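Local coordinates for protein fucose-specific lectin (Aleuria aurantia, PDB 6GKE) that binds L-fucose through sites set between adjacent blades of a six-bladed beta-propeller, with strongest preference for alpha-1,6-linked core fucose on glycoproteins, at residues A[161-164]-A[165-168]; A[251-254]-A[255-258]; A[280-283]-A[284-288]. The protein carries 1 engineered substitution. All coordinates share one frame; numbering follows the deposited sequence.

Interaction 1: A[161-164]-A[165-168]; sequences STVP and GTGI
Thr166 turns back on the side chains of Thr162 and Val163, and methyl packing carries most of this local contact. Thr166 CG2 lies 3.5 Å from Thr162 CB, the two side chains crossing at about a right angle. Beside it, Val163 CG2 comes to 3.7 Å from Thr166 CB. The rotation of Thr166 (chi1 -176°) sets the methyl between its own N and C, facing Thr162, and puts OG1 anti to the backbone N and beside the carbonyl carbon, within reach of Gly167 O.

Among the polar bonds, Thr166 OG1 donates to Gly167 O at 2.7 Å, in the carbonyl plane and on a lone pair, and also meets the backbone N of Gln183. Thr162 OG1 donates to Val163 O at 2.8 Å, reaching it from above the carbonyl plane, and has Gln135 as a further partner. That same Val163 O receives a weak backbone bond from Thr166 N, 3.2 Å long and bent to 126°.

Pro164 and Gly165, the latter at positive phi, form the corner. The result is a type II beta turn from Val163 to Thr166, carrying the chain from the last strand of one propeller blade, 153-162, to the first strand of the next, 168-174.

Interaction 2: A[251-254]-A[255-258]; sequences IKDA and SRPT
Asp253 OD1 is gripped twice by a single residue, Ser255. The backbone N of Ser255 donates to it at 2.9 Å, and the hydroxyl OG of the same serine at 2.8 Å. Both donors approach from one face of the carboxylate plane, the hydroxyl on the syn side and about 34° out of that plane. Asp253 has its CG anti to the backbone N (chi1 175°), which swings the carboxylate forward over the start of the next residues. The serine hydroxyl, held between its own N and C, turns back to meet it.

The other carboxylate oxygen is drawn into the same cluster through solvent: a water donates to Asp253 OD2 and to Ser255 OG, closing a small ring of polar contacts that should hold the carboxylate against rotation.

The bond from Ser255 N to Asp253 OD1 defines an Asx turn. It is laid over a type I beta turn, Asp253 to Arg256, which is closed by Arg256 N donating to Asp253 O, 2.9 Å long with an angle of 148° at the hydrogen. Both turns sit in the surface loop that leads from strand 249-251, at the outer edge of one propeller blade, toward strand 267-271 of the next.

A second water bridges the two ends of the turn: it accepts from Asp253 N and can donate to Arg256 O, each at 2.8 Å.

Arg256 passes the aspartate without a salt bridge. Its CB stands 4.0 Å from Asp253 OD2, while its NE is 5.2 Å from that oxygen, so any attraction between the charges would act at a distance. Arg256 NH2 instead probably hydrogen-bonds Gln288 OE1, and the side chain also touches Ile300. Asp253 itself leans on Trp290.

Interaction 3: A[280-283]-A[284-288]; sequences FQAS and GVSLQ
Gln288 lays its CB over one face of the Phe280 ring, 3.6 Å from the centroid and 20° off the normal, a CH-pi contact displaced toward the CZ side of the ring. Its CG continues to Ala282 CB, so Phe280, Ala282 and Gln288 pack closely on one face of the hairpin. The glutamine chain then bends at chi2 (-104°), which brings the amide back over its own strand: NE2 donates to Ser286 OG at 2.9 Å, with that oxygen close to the amide plane. Beneath them, four backbone bonds join the hydrogen-bonded antiparallel pairs Phe280 with Gln288 and Ala282 with Ser286.

On the other face, Gln281 runs extended past Val285, whose CG1 lies 3.3 Å from Gln281 NE2. The amide itself is engaged by the backbone of Leu5 and Thr7 in the N-terminal segment. Val285, which follows a cis peptide, is buried and packs on Tyr6 of the second subunit.

The loose, solvent side is confined to Ser283 and Gly284 in the turn. Here Ser286 OG donates to Ser283 O at 2.8 Å, tying the turn to the strand.

Ser286 OG thus accepts one bond, from the glutamine amide, and donates another, to the turn carbonyl; its proton is committed to Ser283 O, which should restrict the rotation of the hydroxyl.

Overall arrangement
Along the chain the three come in series, interaction 1, then 2, then 3, all within the one six-bladed propeller. Interaction 1 runs from the end of strand 153-162 into the link to the next blade, interaction 2 lies in the loop after the fifth blade, and interaction 3 is a hairpin within the sixth. The centre of interaction 1 is about 27 Å from that of interaction 2 and about 24 Å from that of interaction 3. The other two, with centres about 15 Å apart, share a probable tie, Arg256 NH2 to Gln288 OE1; the 280-288 hairpin also touches the second subunit. Because fucose sites lie between adjacent blades, interactions 1 and 2 belong to the connections between site-forming units.

Interaction 1: A[161-164]-A[165-168]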
loop_
_atom_site.group_PDB
_atom_site.type_symbol
_atom_site.label_atom_id
_atom_site.label_comp_id
_atom_site.label_asym_id
_atom_site.label_seq_id
_atom_site.Cartn_x
_atom_site.Cartn_y
_atom_site.Cartn_z
ATOM N N SER A 161 -2.750 -9.164 -29.005
ATOM C CA SER A 161 -2.517 -7.730 -28.985
ATOM C C SER A 161 -3.285 -7.157 -27.794
ATOM O O SER A 161 -4.518 -7.185 -27.793
ATOM C CB SER A 161 -2.942 -7.109 -30.281
ATOM O OG SER A 161 -2.701 -5.713 -30.292
ATOM N N THR A 162 -2.559 -6.686 -26.771
ATOM C CA THR A 162 -3.147 -6.583 -25.436
ATOM C C THR A 162 -3.217 -5.138 -24.947
ATOM O O THR A 162 -2.519 -4.244 -25.428
ATOM C CB THR A 162 -2.365 -7.422 -24.414
ATOM O OG1 THR A 162 -1.163 -6.750 -24.042
ATOM C CG2 THR A 162 -2.018 -8.801 -24.930
ATOM N N VAL A 163 -4.031 -4.939 -23.910
ATOM C CA VAL A 163 -3.929 -3.726 -23.118
ATOM C C VAL A 163 -2.532 -3.674 -22.508
ATOM O O VAL A 163 -1.880 -4.700 -22.309
ATOM C CB VAL A 163 -5.001 -3.625 -22.019
ATOM C CG1 VAL A 163 -6.403 -3.635 -22.597
ATOM C CG2 VAL A 163 -4.839 -4.684 -20.943
ATOM N N PRO A 164 -2.034 -2.472 -22.157
ATOM C CA PRO A 164 -0.735 -2.355 -21.503
ATOM C C PRO A 164 -0.692 -3.208 -20.227
ATOM O O PRO A 164 -1.569 -3.104 -19.372
ATOM C CB PRO A 164 -0.628 -0.857 -21.170
ATOM C CG PRO A 164 -1.543 -0.188 -22.169
ATOM C CD PRO A 164 -2.677 -1.168 -22.368
ATOM N N GLY A 165 0.331 -4.049 -20.103
ATOM C CA GLY A 165 0.508 -4.839 -18.890
ATOM C C GLY A 165 -0.698 -5.705 -18.557
ATOM O O GLY A 165 -1.044 -5.869 -17.383
ATOM N N THR A 166 -1.314 -6.309 -19.576
ATOM C CA THR A 166 -2.507 -7.136 -19.400
ATOM C C THR A 166 -2.324 -8.191 -18.306
ATOM O O THR A 166 -1.267 -8.815 -18.162
ATOM C CB THR A 166 -2.869 -7.850 -20.711
ATOM O OG1 THR A 166 -4.084 -8.570 -20.515
ATOM C CG2 THR A 166 -1.792 -8.791 -21.206
ATOM N N GLY A 167 -3.431 -8.491 -17.626
ATOM C CA GLY A 167 -3.530 -9.742 -16.913
ATOM C C GLY A 167 -3.371 -10.910 -17.873
ATOM O O GLY A 167 -3.702 -10.804 -19.060
ATOM N N ILE A 168 -2.866 -12.030 -17.355
ATOM C CA ILE A 168 -2.709 -13.262 -18.129
ATOM C C ILE A 168 -3.123 -14.425 -17.230
ATOM O O ILE A 168 -2.593 -14.560 -16.137
ATOM C CB ILE A 168 -1.267 -13.481 -18.638
ATOM C CG1 ILE A 168 -0.675 -12.238 -19.306
ATOM C CG2 ILE A 168 -1.231 -14.689 -19.565
ATOM C CD1 ILE A 168 0.809 -12.341 -19.593
#

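Interaction 2: A[251-254]-A[255-258]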
loop_
_atom_site.group_PDB
_atom_site.type_symbol
_atom_site.label_atom_id
_atom_site.label_comp_id
_atom_site.label_asym_id
_atom_site.label_seq_id
_atom_site.Cartn_x
_atom_site.Cartn_y
_atom_site.Cartn_z
ATOM N N ILE A 251 -18.850 -12.924 -8.105
ATOM C CA ILE A 251 -18.703 -13.623 -6.848
ATOM C C ILE A 251 -18.590 -12.541 -5.783
ATOM O O ILE A 251 -17.618 -11.794 -5.782
ATOM C CB ILE A 251 -17.462 -14.530 -6.867
ATOM C CG1 ILE A 251 -17.630 -15.667 -7.875
ATOM C CG2 ILE A 251 -17.140 -15.045 -5.468
ATOM C CD1 ILE A 251 -16.343 -16.381 -8.205
ATOM N N LYS A 252 -19.609 -12.428 -4.932
ATOM C CA LYS A 252 -19.669 -11.306 -4.027
ATOM C C LYS A 252 -20.472 -11.668 -2.780
ATOM O O LYS A 252 -21.192 -12.662 -2.740
ATOM C CB LYS A 252 -20.251 -10.077 -4.728
ATOM C CG LYS A 252 -21.688 -10.204 -5.201
ATOM C CD LYS A 252 -22.105 -8.984 -5.982
ATOM C CE LYS A 252 -23.523 -9.035 -6.504
ATOM N NZ LYS A 252 -23.833 -7.829 -7.307
ATOM N N ASP A 253 -20.302 -10.809 -1.776
ATOM C CA ASP A 253 -20.904 -10.906 -0.468
ATOM C C ASP A 253 -21.559 -9.554 -0.187
ATOM O O ASP A 253 -20.866 -8.546 -0.120
ATOM C CB ASP A 253 -19.819 -11.269 0.549
ATOM C CG ASP A 253 -20.247 -11.311 2.006
ATOM O OD1 ASP A 253 -21.354 -10.835 2.313
ATOM O OD2 ASP A 253 -19.452 -11.818 2.823
ATOM N N ALA A 254 -22.887 -9.540 -0.047
ATOM C CA ALA A 254 -23.634 -8.291 0.113
ATOM C C ALA A 254 -23.174 -7.527 1.364
ATOM O O ALA A 254 -23.268 -6.298 1.402
ATOM C CB ALA A 254 -25.112 -8.583 0.160
ATOM N N SER A 255 -22.678 -8.251 2.376
ATOM C CA SER A 255 -22.249 -7.652 3.647
ATOM C C SER A 255 -20.825 -7.086 3.551
ATOM O O SER A 255 -20.416 -6.317 4.422
ATOM C CB SER A 255 -22.349 -8.647 4.774
ATOM O OG SER A 255 -21.264 -9.562 4.751
ATOM N N ARG A 256 -20.077 -7.485 2.516
ATOM C CA ARG A 256 -18.689 -7.064 2.315
ATOM C C ARG A 256 -18.493 -6.676 0.855
ATOM O O ARG A 256 -17.793 -7.362 0.107
ATOM C CB ARG A 256 -17.727 -8.176 2.738
ATOM C CG ARG A 256 -17.736 -8.435 4.237
ATOM C CD ARG A 256 -16.706 -9.456 4.664
ATOM N NE ARG A 256 -15.344 -9.034 4.372
ATOM C CZ ARG A 256 -14.273 -9.775 4.613
ATOM N NH1 ARG A 256 -14.411 -10.937 5.227
ATOM N NH2 ARG A 256 -13.077 -9.357 4.234
ATOM N N PRO A 257 -19.101 -5.557 0.401
ATOM C CA PRO A 257 -18.978 -5.154 -0.995
ATOM C C PRO A 257 -17.523 -4.851 -1.370
ATOM O O PRO A 257 -16.749 -4.350 -0.552
ATOM C CB PRO A 257 -19.853 -3.898 -1.110
ATOM C CG PRO A 257 -19.966 -3.386 0.312
ATOM C CD PRO A 257 -19.910 -4.617 1.193
ATOM N N THR A 258 -17.193 -5.180 -2.620
ATOM C CA THR A 258 -15.921 -4.858 -3.277
ATOM C C THR A 258 -14.770 -4.874 -2.274
ATOM O O THR A 258 -14.132 -3.851 -2.031
ATOM C CB THR A 258 -16.011 -3.510 -4.005
ATOM O OG1 THR A 258 -16.252 -2.454 -3.073
ATOM C CG2 THR A 258 -17.099 -3.486 -5.057
HETATM O O HOH W 1 -18.276 -8.869 -2.187
HETATM O O HOH W 2 -19.432 -11.825 5.492
#

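Interaction 3: A[280-283]-A[284-288]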
loop_
_atom_site.group_PDB
_atom_site.type_symbol
_atom_site.label_atom_id
_atom_site.label_comp_id
_atom_site.label_asym_id
_atom_site.label_seq_id
_atom_site.Cartn_x
_atom_site.Cartn_y
_atom_site.Cartn_z
ATOM N N PHE A 280 -7.018 -12.377 -2.883
ATOM C CA PHE A 280 -7.060 -10.954 -3.155
ATOM C C PHE A 280 -6.418 -10.200 -1.986
ATOM O O PHE A 280 -6.139 -10.769 -0.928
ATOM C CB PHE A 280 -8.496 -10.493 -3.440
ATOM C CG PHE A 280 -9.485 -10.591 -2.305
ATOM C CD1 PHE A 280 -10.215 -11.753 -2.088
ATOM C CD2 PHE A 280 -9.733 -9.500 -1.486
ATOM C CE1 PHE A 280 -11.153 -11.825 -1.070
ATOM C CE2 PHE A 280 -10.669 -9.573 -0.467
ATOM C CZ PHE A 280 -11.378 -10.733 -0.261
ATOM N N GLN A 281 -6.175 -8.905 -2.209
ATOM C CA GLN A 281 -5.515 -8.057 -1.224
ATOM C C GLN A 281 -6.490 -6.976 -0.757
ATOM O O GLN A 281 -7.072 -6.257 -1.569
ATOM C CB GLN A 281 -4.241 -7.447 -1.808
ATOM C CG GLN A 281 -3.481 -6.573 -0.818
ATOM C CD GLN A 281 -2.183 -6.066 -1.400
ATOM O OE1 GLN A 281 -2.172 -5.362 -2.408
ATOM N NE2 GLN A 281 -1.067 -6.439 -0.788
ATOM N N ALA A 282 -6.613 -6.852 0.570
ATOM C CA ALA A 282 -7.584 -5.976 1.205
ATOM C C ALA A 282 -6.893 -5.102 2.255
ATOM O O ALA A 282 -5.704 -5.242 2.527
ATOM C CB ALA A 282 -8.673 -6.805 1.839
ATOM N N SER A 283 -7.670 -4.201 2.858
ATOM C CA SER A 283 -7.175 -3.378 3.951
ATOM C C SER A 283 -6.571 -4.276 5.034
ATOM O O SER A 283 -7.035 -5.388 5.276
ATOM C CB SER A 283 -8.259 -2.505 4.517
ATOM O OG SER A 283 -9.262 -3.294 5.133
ATOM N N GLY A 284 -5.511 -3.781 5.676
ATOM C CA GLY A 284 -4.820 -4.568 6.688
ATOM C C GLY A 284 -3.344 -4.206 6.816
ATOM O O GLY A 284 -2.912 -3.810 7.894
ATOM N N VAL A 285 -2.540 -4.330 5.751
ATOM C CA VAL A 285 -2.863 -4.865 4.434
ATOM C C VAL A 285 -2.930 -6.395 4.519
ATOM O O VAL A 285 -1.970 -7.030 4.947
ATOM C CB VAL A 285 -1.795 -4.405 3.417
ATOM C CG1 VAL A 285 -1.921 -5.114 2.078
ATOM C CG2 VAL A 285 -1.812 -2.898 3.221
ATOM N N SER A 286 -4.051 -6.975 4.085
ATOM C CA SER A 286 -4.317 -8.384 4.339
ATOM C C SER A 286 -4.410 -9.186 3.039
ATOM O O SER A 286 -4.793 -8.673 1.983
ATOM C CB SER A 286 -5.560 -8.562 5.175
ATOM O OG SER A 286 -6.703 -8.026 4.527
ATOM N N LEU A 287 -4.049 -10.467 3.163
ATOM C CA LEU A 287 -4.208 -11.465 2.118
ATOM C C LEU A 287 -5.443 -12.295 2.461
ATOM O O LEU A 287 -5.477 -12.990 3.478
ATOM C CB LEU A 287 -2.935 -12.312 2.051
ATOM C CG LEU A 287 -2.906 -13.436 1.017
ATOM C CD1 LEU A 287 -3.257 -12.946 -0.378
ATOM C CD2 LEU A 287 -1.534 -14.090 1.013
ATOM N N GLN A 288 -6.466 -12.159 1.617
ATOM C CA GLN A 288 -7.755 -12.781 1.807
ATOM C C GLN A 288 -8.000 -13.766 0.669
ATOM O O GLN A 288 -7.265 -13.785 -0.320
ATOM C CB GLN A 288 -8.869 -11.736 1.758
ATOM C CG GLN A 288 -8.658 -10.525 2.645
ATOM C CD GLN A 288 -9.476 -10.521 3.910
ATOM O OE1 GLN A 288 -10.427 -11.288 4.079
ATOM N NE2 GLN A 288 -9.120 -9.607 4.796
#